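Local atomic coordinates of DynF (Micromonospora chersina, PDB entry 6UBL), a protein that is of unknown function but belongs to the dynemicin biosynthesis pathway and forms a beta barrel that probably binds a lipid-like ligand. Residues P153-I158 / K172-R177; S44-A49 / T196-N201; N20-A25 / I37-I42. All coordinates share one frame; numbering follows the deposited sequence. Where two conformers were deposited one is given.

Interaction 1: P153-I158 / K172-R177; sequences PIILTI and KGQIYR. With PLM (palmitic acid), chain C.
The carbonyl oxygen of K172 is the best-held polar atom here, with three approaches: the N-H of T157 arrives nearly along the C=O axis, with N and O 2.8 Å apart, the CA-H of L156 adds a CA-H...O contact, and T157 OG1 comes up weakly. K172 N completes this antiparallel hydrogen-bonded pair by donating to T157 O over 3.0 Å. Two residues before T157, I155 O takes a single, straighter N-H bond from Q174 N, 2.7 Å away. A side-chain bond reinforces the pairing. T157 holds OG1 in the crowded position between its N and carbonyl carbon (chi1 59°), while the Q174 chain bends at chi2 (-62°) and crosses T157 at about a right angle. NE2 of Q174 thereby donates to T157 OG1 over 2.9 Å, in the amide plane and almost straight at 171°. Beyond, a water accepts from I155 N and donates to Q174 O. L156, in a non-hydrogen-bonded pair with G173, turns its side chain to the face opposite T157 and brings CD1 to 3.2 Å from palmitic acid CA. The two strands form a beta hairpin in the barrel wall: 154-158 is bonded on its far edge to strand 129-141, and G173 reaches L198 of strand 193-205.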
loop_
_atom_site.group_PDB
_atom_site.type_symbol
_atom_site.label_atom_id
_atom_site.label_comp_id
_atom_site.label_asym_id
_atom_site.label_seq_id
_atom_site.Cartn_x
_atom_site.Cartn_y
_atom_site.Cartn_z
ATOM N N PRO A 153 1.498 4.219 1.216
ATOM C CA PRO A 153 1.347 4.822 -0.110
ATOM C C PRO A 153 -0.040 4.562 -0.677
ATOM O O PRO A 153 -0.613 3.476 -0.511
ATOM C CB PRO A 153 2.437 4.137 -0.946
ATOM C CG PRO A 153 2.701 2.845 -0.257
ATOM C CD PRO A 153 2.457 3.100 1.208
ATOM N N ILE A 154 -0.579 5.576 -1.356
ATOM C CA ILE A 154 -1.829 5.434 -2.092
ATOM C C ILE A 154 -1.515 4.735 -3.408
ATOM O O ILE A 154 -0.721 5.238 -4.211
ATOM C CB ILE A 154 -2.491 6.799 -2.325
ATOM C CG1 ILE A 154 -2.816 7.472 -0.998
ATOM C CG2 ILE A 154 -3.752 6.617 -3.170
ATOM C CD1 ILE A 154 -3.038 8.968 -1.096
ATOM N N ILE A 155 -2.136 3.580 -3.623
ATOM C CA ILE A 155 -1.880 2.762 -4.799
ATOM C C ILE A 155 -2.896 3.157 -5.865
ATOM O O ILE A 155 -4.110 2.987 -5.678
ATOM C CB ILE A 155 -1.996 1.271 -4.461
ATOM C CG1 ILE A 155 -0.989 0.869 -3.369
ATOM C CG2 ILE A 155 -1.862 0.435 -5.733
ATOM C CD1 ILE A 155 0.460 1.218 -3.625
ATOM N N LEU A 156 -2.410 3.702 -6.982
ATOM C CA LEU A 156 -3.266 4.195 -8.059
ATOM C C LEU A 156 -3.009 3.352 -9.299
ATOM O O LEU A 156 -1.856 3.132 -9.677
ATOM C CB LEU A 156 -2.942 5.657 -8.368
ATOM C CG LEU A 156 -3.165 6.540 -7.142
ATOM C CD1 LEU A 156 -2.295 7.769 -7.171
ATOM C CD2 LEU A 156 -4.636 6.934 -7.048
ATOM N N THR A 157 -4.073 2.875 -9.921
ATOM C CA THR A 157 -3.960 1.889 -10.980
ATOM C C THR A 157 -4.732 2.323 -12.214
ATOM O O THR A 157 -5.767 2.979 -12.127
ATOM C CB THR A 157 -4.446 0.518 -10.507
ATOM O OG1 THR A 157 -5.806 0.602 -10.076
ATOM C CG2 THR A 157 -3.576 0.018 -9.359
ATOM N N ILE A 158 -4.188 1.961 -13.369
ATOM C CA ILE A 158 -4.866 2.092 -14.647
ATOM C C ILE A 158 -4.722 0.751 -15.353
ATOM O O ILE A 158 -3.598 0.301 -15.614
ATOM C CB ILE A 158 -4.283 3.215 -15.523
ATOM C CG1 ILE A 158 -4.328 4.558 -14.806
ATOM C CG2 ILE A 158 -5.060 3.275 -16.839
ATOM C CD1 ILE A 158 -3.571 5.651 -15.545
ATOM N N LYS A 172 -8.158 4.030 -10.692
ATOM C CA LYS A 172 -8.713 3.884 -9.359
ATOM C C LYS A 172 -7.610 3.958 -8.315
ATOM O O LYS A 172 -6.453 3.641 -8.590
ATOM C CB LYS A 172 -9.429 2.529 -9.193
ATOM C CG LYS A 172 -10.370 2.163 -10.328
ATOM C CD LYS A 172 -11.133 0.878 -10.041
ATOM C CE LYS A 172 -11.778 0.330 -11.306
ATOM N NZ LYS A 172 -12.657 -0.845 -11.016
ATOM N N GLY A 173 -7.992 4.369 -7.112
ATOM C CA GLY A 173 -7.142 4.212 -5.945
ATOM C C GLY A 173 -7.562 2.900 -5.307
ATOM O O GLY A 173 -8.756 2.639 -5.134
ATOM N N GLN A 174 -6.585 2.043 -5.036
ATOM C CA GLN A 174 -6.837 0.719 -4.461
ATOM C C GLN A 174 -6.766 0.845 -2.949
ATOM O O GLN A 174 -5.701 0.741 -2.332
ATOM C CB GLN A 174 -5.874 -0.314 -5.023
ATOM C CG GLN A 174 -5.983 -0.413 -6.535
ATOM C CD GLN A 174 -7.362 -0.852 -7.009
ATOM O OE1 GLN A 174 -8.135 -1.458 -6.257
ATOM N NE2 GLN A 174 -7.677 -0.558 -8.262
ATOM N N ILE A 175 -7.912 1.170 -2.361
ATOM C CA ILE A 175 -8.051 1.396 -0.931
ATOM C C ILE A 175 -9.085 0.406 -0.416
ATOM O O ILE A 175 -10.250 0.441 -0.839
ATOM C CB ILE A 175 -8.500 2.838 -0.643
ATOM C CG1 ILE A 175 -7.429 3.818 -1.154
ATOM C CG2 ILE A 175 -8.782 3.009 0.837
ATOM C CD1 ILE A 175 -7.949 5.224 -1.398
ATOM N N TYR A 176 -8.673 -0.478 0.487
ATOM C CA TYR A 176 -9.609 -1.431 1.086
ATOM C C TYR A 176 -10.170 -0.790 2.352
ATOM O O TYR A 176 -9.514 -0.772 3.400
ATOM C CB TYR A 176 -8.978 -2.803 1.325
ATOM C CG TYR A 176 -10.006 -3.819 1.742
ATOM C CD1 TYR A 176 -10.935 -4.334 0.828
ATOM C CD2 TYR A 176 -10.072 -4.288 3.062
ATOM C CE1 TYR A 176 -11.887 -5.244 1.218
ATOM C CE2 TYR A 176 -11.016 -5.208 3.446
ATOM C CZ TYR A 176 -11.937 -5.699 2.521
ATOM O OH TYR A 176 -12.870 -6.604 2.895
ATOM N N ARG A 177 -11.383 -0.237 2.228
ATOM C CA ARG A 177 -12.157 0.307 3.337
ATOM C C ARG A 177 -11.648 1.646 3.858
ATOM O O ARG A 177 -12.451 2.572 4.039
ATOM C CB ARG A 177 -12.298 -0.724 4.451
ATOM C CG ARG A 177 -12.814 -2.054 3.944
ATOM C CD ARG A 177 -13.251 -2.937 5.083
ATOM N NE ARG A 177 -14.663 -2.723 5.388
ATOM C CZ ARG A 177 -15.357 -3.451 6.250
ATOM N NH1 ARG A 177 -14.758 -4.419 6.939
ATOM N NH2 ARG A 177 -16.637 -3.189 6.457
HETATM C C1 PLM C . 2.877 7.818 -18.001
HETATM O O1 PLM C . 3.150 9.088 -17.854
HETATM O O2 PLM C . 3.104 7.200 -19.009
HETATM C C2 PLM C . 2.229 7.200 -16.802
HETATM C C3 PLM C . 1.058 7.954 -16.230
HETATM C C4 PLM C . 0.512 7.173 -15.073
HETATM C C5 PLM C . -0.107 7.990 -14.002
HETATM C C6 PLM C . -0.547 7.145 -12.831
HETATM C C7 PLM C . -1.897 7.576 -12.326
HETATM C C8 PLM C . -1.982 9.068 -12.118
HETATM C C9 PLM C . -1.040 9.591 -11.069
HETATM C CA PLM C . -1.692 9.670 -9.716
HETATM C CB PLM C . -2.600 10.879 -9.601
HETATM C CC PLM C . -2.516 11.518 -8.248
HETATM C CD PLM C . -3.722 11.315 -7.371
HETATM C CE PLM C . -3.341 11.348 -5.914
HETATM C CF PLM C . -4.456 11.655 -4.963
HETATM C CG PLM C . -3.988 11.688 -3.552
HETATM O O HOH W 1 -3.830 2.686 -1.397
#

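Interaction 2: S44-A49 / T196-N201; sequences SIDTFA and TSLRFN. With PLM (palmitic acid), chain C.
In the wall of the beta barrel, an antiparallel strand pair joins 44-49, near the start of the chain, to 196-201, in its last strand. I45 with R199 and T47 with S197 are antiparallel hydrogen-bonded pairs. I45 N donates to R199 O at 2.9 Å and R199 N donates to I45 O, both in the carbonyl planes; T47 N to S197 O and T196 N to T47 O meet their acceptors from above the plane. The face bearing S44, D46, L198 and F200 turns to the lipid. F200, its CG in the crowded position between N and carbonyl carbon (chi1 68°), brings CZ to 3.6 Å from palmitic acid C7, and L198 CD1 lies equally far, 3.6 Å, from CF. D46 runs alongside L198, OD1 against CG, so a carboxylate borders the greasy lining; S44 OG steadies it by donating to the syn lone pair of D46 OD1 at 2.8 Å. Beside the face carrying I45, T47, S197 and R199, a water bridges I45 O and S197 OG. T196 crosses T47 obliquely: T196 OG1, hydrogen-bonded to E55, is packed tightly, 3.2 Å from T47 CG2.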
loop_
_atom_site.group_PDB
_atom_site.type_symbol
_atom_site.label_atom_id
_atom_site.label_comp_id
_atom_site.label_asym_id
_atom_site.label_seq_id
_atom_site.Cartn_x
_atom_site.Cartn_y
_atom_site.Cartn_z
ATOM N N SER A 44 -10.192 13.779 -10.438
ATOM C CA SER A 44 -10.481 12.681 -9.527
ATOM C C SER A 44 -11.680 13.042 -8.661
ATOM O O SER A 44 -12.104 14.201 -8.582
ATOM C CB SER A 44 -9.274 12.336 -8.635
ATOM O OG SER A 44 -9.059 13.304 -7.621
ATOM N N ILE A 45 -12.221 12.018 -8.011
ATOM C CA ILE A 45 -13.268 12.154 -7.007
ATOM C C ILE A 45 -12.779 11.380 -5.791
ATOM O O ILE A 45 -12.456 10.191 -5.904
ATOM C CB ILE A 45 -14.622 11.604 -7.485
ATOM C CG1 ILE A 45 -15.130 12.421 -8.673
ATOM C CG2 ILE A 45 -15.639 11.646 -6.347
ATOM C CD1 ILE A 45 -16.277 11.779 -9.413
ATOM N N ASP A 46 -12.660 12.064 -4.656
ATOM C CA ASP A 46 -12.080 11.503 -3.447
ATOM C C ASP A 46 -13.111 11.573 -2.330
ATOM O O ASP A 46 -13.762 12.603 -2.147
ATOM C CB ASP A 46 -10.888 12.316 -2.941
ATOM C CG ASP A 46 -9.802 12.525 -3.974
ATOM O OD1 ASP A 46 -10.014 12.280 -5.178
ATOM O OD2 ASP A 46 -8.712 12.990 -3.563
ATOM N N THR A 47 -13.224 10.514 -1.538
ATOM C CA THR A 47 -14.100 10.522 -0.372
ATOM C C THR A 47 -13.288 10.425 0.915
ATOM O O THR A 47 -12.411 9.558 1.044
ATOM C CB THR A 47 -15.121 9.386 -0.438
ATOM O OG1 THR A 47 -15.952 9.568 -1.598
ATOM C CG2 THR A 47 -15.985 9.386 0.813
ATOM N N PHE A 48 -13.598 11.304 1.871
ATOM C CA PHE A 48 -12.870 11.401 3.131
ATOM C C PHE A 48 -13.834 11.152 4.283
ATOM O O PHE A 48 -14.918 11.754 4.327
ATOM C CB PHE A 48 -12.268 12.794 3.359
ATOM C CG PHE A 48 -11.350 13.258 2.267
ATOM C CD1 PHE A 48 -9.998 12.957 2.284
ATOM C CD2 PHE A 48 -11.848 14.033 1.225
ATOM C CE1 PHE A 48 -9.159 13.397 1.279
ATOM C CE2 PHE A 48 -11.015 14.470 0.222
ATOM C CZ PHE A 48 -9.670 14.158 0.243
ATOM N N ALA A 49 -13.443 10.288 5.219
ATOM C CA ALA A 49 -14.204 10.060 6.439
ATOM C C ALA A 49 -13.477 10.711 7.612
ATOM O O ALA A 49 -12.278 10.464 7.825
ATOM C CB ALA A 49 -14.375 8.565 6.709
ATOM N N THR A 196 -11.385 6.999 1.947
ATOM C CA THR A 196 -12.114 5.741 1.823
ATOM C C THR A 196 -12.309 5.297 0.380
ATOM O O THR A 196 -12.596 4.116 0.146
ATOM C CB THR A 196 -13.484 5.825 2.515
ATOM O OG1 THR A 196 -14.245 6.900 1.969
ATOM C CG2 THR A 196 -13.309 6.022 4.019
ATOM N N SER A 197 -12.228 6.211 -0.585
ATOM C CA SER A 197 -12.245 5.815 -1.985
ATOM C C SER A 197 -11.676 6.947 -2.821
ATOM O O SER A 197 -11.678 8.107 -2.408
ATOM C CB SER A 197 -13.647 5.447 -2.469
ATOM O OG SER A 197 -14.443 6.597 -2.600
ATOM N N LEU A 198 -11.205 6.589 -4.010
ATOM C CA LEU A 198 -10.657 7.549 -4.955
ATOM C C LEU A 198 -10.782 6.935 -6.340
ATOM O O LEU A 198 -10.381 5.784 -6.546
ATOM C CB LEU A 198 -9.194 7.841 -4.619
ATOM C CG LEU A 198 -8.574 9.026 -5.376
ATOM C CD1 LEU A 198 -7.444 9.654 -4.600
ATOM C CD2 LEU A 198 -8.093 8.536 -6.735
ATOM N N ARG A 199 -11.334 7.701 -7.275
ATOM C CA ARG A 199 -11.367 7.338 -8.679
ATOM C C ARG A 199 -10.827 8.531 -9.449
ATOM O O ARG A 199 -10.909 9.674 -8.986
ATOM C CB ARG A 199 -12.809 7.030 -9.098
ATOM C CG ARG A 199 -13.472 6.033 -8.151
ATOM C CD ARG A 199 -14.797 5.510 -8.666
ATOM N NE ARG A 199 -14.934 4.082 -8.391
ATOM C CZ ARG A 199 -14.676 3.126 -9.277
ATOM N NH1 ARG A 199 -14.271 3.444 -10.499
ATOM N NH2 ARG A 199 -14.823 1.852 -8.944
ATOM N N PHE A 200 -10.228 8.263 -10.606
ATOM C CA PHE A 200 -9.630 9.341 -11.377
ATOM C C PHE A 200 -9.718 9.035 -12.861
ATOM O O PHE A 200 -9.991 7.905 -13.272
ATOM C CB PHE A 200 -8.181 9.649 -10.942
ATOM C CG PHE A 200 -7.173 8.560 -11.243
ATOM C CD1 PHE A 200 -6.452 8.561 -12.434
ATOM C CD2 PHE A 200 -6.916 7.549 -10.321
ATOM C CE1 PHE A 200 -5.520 7.571 -12.704
ATOM C CE2 PHE A 200 -5.985 6.567 -10.589
ATOM C CZ PHE A 200 -5.281 6.576 -11.782
ATOM N N ASN A 201 -9.497 10.079 -13.656
ATOM C CA ASN A 201 -9.356 9.956 -15.095
ATOM C C ASN A 201 -8.123 10.728 -15.514
ATOM O O ASN A 201 -7.930 11.870 -15.086
ATOM C CB ASN A 201 -10.551 10.543 -15.854
ATOM C CG ASN A 201 -11.833 9.829 -15.555
ATOM O OD1 ASN A 201 -12.046 8.700 -15.988
ATOM N ND2 ASN A 201 -12.707 10.483 -14.804
HETATM C C1 PLM C . 2.877 7.818 -18.001
HETATM O O1 PLM C . 3.150 9.088 -17.854
HETATM O O2 PLM C . 3.104 7.200 -19.009
HETATM C C2 PLM C . 2.229 7.200 -16.802
HETATM C C3 PLM C . 1.058 7.954 -16.230
HETATM C C4 PLM C . 0.512 7.173 -15.073
HETATM C C5 PLM C . -0.107 7.990 -14.002
HETATM C C6 PLM C . -0.547 7.145 -12.831
HETATM C C7 PLM C . -1.897 7.576 -12.326
HETATM C C8 PLM C . -1.982 9.068 -12.118
HETATM C C9 PLM C . -1.040 9.591 -11.069
HETATM C CA PLM C . -1.692 9.670 -9.716
HETATM C CB PLM C . -2.600 10.879 -9.601
HETATM C CC PLM C . -2.516 11.518 -8.248
HETATM C CD PLM C . -3.722 11.315 -7.371
HETATM C CE PLM C . -3.341 11.348 -5.914
HETATM C CF PLM C . -4.456 11.655 -4.963
HETATM C CG PLM C . -3.988 11.688 -3.552
HETATM O O HOH W 2 -14.309 8.257 -5.015
#

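Interaction 3: N20-A25 / I37-I42; sequences NVYAGA and IDNLGI. With PLM (palmitic acid), chain C.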
loop_
_atom_site.group_PDB
_atom_site.type_symbol
_atom_site.label_atom_id
_atom_site.label_comp_id
_atom_site.label_asym_id
_atom_site.label_seq_id
_atom_site.Cartn_x
_atom_site.Cartn_y
_atom_site.Cartn_z
ATOM N N ASN A 20 10.843 17.196 -21.300
ATOM C CA ASN A 20 9.425 17.328 -21.036
ATOM C C ASN A 20 8.624 17.146 -22.318
ATOM O O ASN A 20 9.060 17.510 -23.418
ATOM C CB ASN A 20 9.168 18.704 -20.440
ATOM C CG ASN A 20 9.442 18.745 -18.960
ATOM O OD1 ASN A 20 8.621 18.334 -18.150
ATOM N ND2 ASN A 20 10.653 19.172 -18.599
ATOM N N VAL A 21 7.438 16.572 -22.156
ATOM C CA VAL A 21 6.485 16.380 -23.236
ATOM C C VAL A 21 5.232 17.173 -22.900
ATOM O O VAL A 21 4.686 17.054 -21.793
ATOM C CB VAL A 21 6.151 14.893 -23.439
ATOM C CG1 VAL A 21 5.307 14.709 -24.685
ATOM C CG2 VAL A 21 7.433 14.061 -23.523
ATOM N N TYR A 22 4.783 17.982 -23.858
ATOM C CA TYR A 22 3.648 18.874 -23.685
ATOM C C TYR A 22 2.652 18.660 -24.813
ATOM O O TYR A 22 2.878 17.870 -25.736
ATOM C CB TYR A 22 4.110 20.334 -23.746
ATOM C CG TYR A 22 5.088 20.702 -22.666
ATOM C CD1 TYR A 22 4.670 20.850 -21.355
ATOM C CD2 TYR A 22 6.418 20.889 -22.963
ATOM C CE1 TYR A 22 5.569 21.190 -20.365
ATOM C CE2 TYR A 22 7.331 21.220 -21.988
ATOM C CZ TYR A 22 6.888 21.375 -20.688
ATOM O OH TYR A 22 7.803 21.713 -19.714
ATOM N N ALA A 23 1.535 19.384 -24.724
ATOM C CA ALA A 23 0.507 19.338 -25.758
ATOM C C ALA A 23 1.107 19.527 -27.145
ATOM O O ALA A 23 2.012 20.342 -27.345
ATOM C CB ALA A 23 -0.537 20.430 -25.504
ATOM N N GLY A 24 0.570 18.778 -28.110
ATOM C CA GLY A 24 1.090 18.785 -29.461
ATOM C C GLY A 24 1.744 17.454 -29.770
ATOM O O GLY A 24 1.664 16.939 -30.890
ATOM N N ALA A 25 2.387 16.890 -28.760
ATOM C CA ALA A 25 3.059 15.612 -28.913
ATOM C C ALA A 25 2.032 14.503 -29.115
ATOM O O ALA A 25 1.043 14.433 -28.372
ATOM C CB ALA A 25 3.900 15.324 -27.676
ATOM N N ILE A 37 9.212 13.283 -19.782
ATOM C CA ILE A 37 8.420 13.670 -18.624
ATOM C C ILE A 37 7.060 14.103 -19.151
ATOM O O ILE A 37 6.944 15.151 -19.800
ATOM C CB ILE A 37 9.091 14.800 -17.833
ATOM C CG1 ILE A 37 10.494 14.397 -17.378
ATOM C CG2 ILE A 37 8.217 15.153 -16.632
ATOM C CD1 ILE A 37 11.298 15.538 -16.803
ATOM N N ASP A 38 6.023 13.329 -18.847
ATOM C CA ASP A 38 4.689 13.638 -19.337
ATOM C C ASP A 38 4.058 14.700 -18.446
ATOM O O ASP A 38 3.998 14.540 -17.222
ATOM C CB ASP A 38 3.835 12.369 -19.332
ATOM C CG ASP A 38 4.342 11.324 -20.307
ATOM O OD1 ASP A 38 4.871 11.704 -21.365
ATOM O OD2 ASP A 38 4.220 10.118 -20.006
ATOM N N ASN A 39 3.567 15.773 -19.067
ATOM C CA ASN A 39 2.853 16.842 -18.371
ATOM C C ASN A 39 1.388 16.651 -18.727
ATOM O O ASN A 39 0.963 16.990 -19.829
ATOM C CB ASN A 39 3.372 18.202 -18.804
ATOM C CG ASN A 39 4.809 18.443 -18.361
ATOM O OD1 ASN A 39 5.049 19.051 -17.315
ATOM N ND2 ASN A 39 5.763 17.954 -19.141
ATOM N N LEU A 40 0.620 16.082 -17.801
ATOM C CA LEU A 40 -0.707 15.566 -18.104
ATOM C C LEU A 40 -1.782 16.142 -17.197
ATOM O O LEU A 40 -1.571 16.324 -15.997
ATOM C CB LEU A 40 -0.721 14.040 -17.933
ATOM C CG LEU A 40 0.172 13.238 -18.869
ATOM C CD1 LEU A 40 0.383 11.836 -18.299
ATOM C CD2 LEU A 40 -0.440 13.177 -20.252
ATOM N N GLY A 41 -2.960 16.360 -17.773
ATOM C CA GLY A 41 -4.111 16.693 -16.970
ATOM C C GLY A 41 -4.677 15.468 -16.267
ATOM O O GLY A 41 -4.460 14.329 -16.682
ATOM N N ILE A 42 -5.413 15.721 -15.184
ATOM C CA ILE A 42 -6.034 14.657 -14.401
ATOM C C ILE A 42 -7.186 15.245 -13.600
ATOM O O ILE A 42 -7.141 16.397 -13.174
ATOM C CB ILE A 42 -4.990 13.958 -13.491
ATOM C CG1 ILE A 42 -5.639 12.806 -12.706
ATOM C CG2 ILE A 42 -4.358 14.950 -12.516
ATOM C CD1 ILE A 42 -4.656 11.986 -11.891
HETATM C C1 PLM C . 2.877 7.818 -18.001
HETATM O O1 PLM C . 3.150 9.088 -17.854
HETATM O O2 PLM C . 3.104 7.200 -19.009
HETATM C C2 PLM C . 2.229 7.200 -16.802
HETATM C C3 PLM C . 1.058 7.954 -16.230
HETATM C C4 PLM C . 0.512 7.173 -15.073
HETATM C C5 PLM C . -0.107 7.990 -14.002
HETATM C C6 PLM C . -0.547 7.145 -12.831
HETATM C C7 PLM C . -1.897 7.576 -12.326
HETATM C C8 PLM C . -1.982 9.068 -12.118
HETATM C C9 PLM C . -1.040 9.591 -11.069
HETATM C CA PLM C . -1.692 9.670 -9.716
HETATM C CB PLM C . -2.600 10.879 -9.601
HETATM C CC PLM C . -2.516 11.518 -8.248
HETATM C CD PLM C . -3.722 11.315 -7.371
HETATM C CE PLM C . -3.341 11.348 -5.914
HETATM C CF PLM C . -4.456 11.655 -4.963
HETATM C CG PLM C . -3.988 11.688 -3.552
HETATM O O HOH W 3 6.675 21.488 -17.337
#
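A short parallel strand pair, rare in an otherwise largely antiparallel beta barrel, sets 20-21 beside the start of strand 37-50, and N39, V21, N20 and I37 carry most of the contact, with Y22 at its margin. The backbone supplies V21 N to I37 O, 2.8 Å, with the donor above the carbonyl plane. N20 lies side by side with I37, and V21 with D38, each pair pointing the same way. N39 instead reaches between the strands, its amide turned by chi2 of -95° so that both ND2 protons are spent on 20-25. One goes to a lone pair of N20 OD1 at 3.0 Å, in both amide planes although these stand 41° apart; the other goes to V21 O, also 3.0 Å from ND2 but with the donor above the carbonyl plane. V21 O is gripped a second time by N39 N, 3.2 Å away and nearly along the C=O axis. Y22 lies alongside the same amide, ring and amide only 23° from parallel, with CE1 3.5 Å from N39 CG. N39 OD1 in turn accepts from a water that also bonds Y22 OH and from R65, which bonds N20 OD1 too, so the whole amide is fixed in rotation. An alanine here would remove both ND2 bonds and would probably loosen the 20-21 strand and the Y22 loop from 37-39, leaving R65 and the water short of a partner. D38 turns to the lipid head: OD2 makes a salt bridge with R68 and OD1 hydrogen-bonds Y205 OH. L40 CD1 also lies near the acid oxygen O1, while I42 CD1 reaches the acyl chain, 3.3 Å from palmitic acid CB. At the acid end, D38 OD2 and palmitic acid O1 stand just 2.6 Å apart.

Read from the N terminus, interaction 3 comes first, closing a short loop of 11 residues before strand 37-50 runs on into interaction 2. That second contact closes the longest loop, 146 residues between 44-49 and 196-201, and so brings the early strand against the last one. Interaction 1 falls wholly within this span as a local hairpin with 13 residues between its segments; none of the three cross. Interactions 1 and 2 lie on neighbouring strands, 170-183 and 193-205, where G173 N probably bonds L198 O. Interactions 2 and 3 meet where I42 packs on F200, whereas 1 and 3 stay about 7 Å apart at their nearest atoms. All three touch the same palmitic acid, acid group to tail.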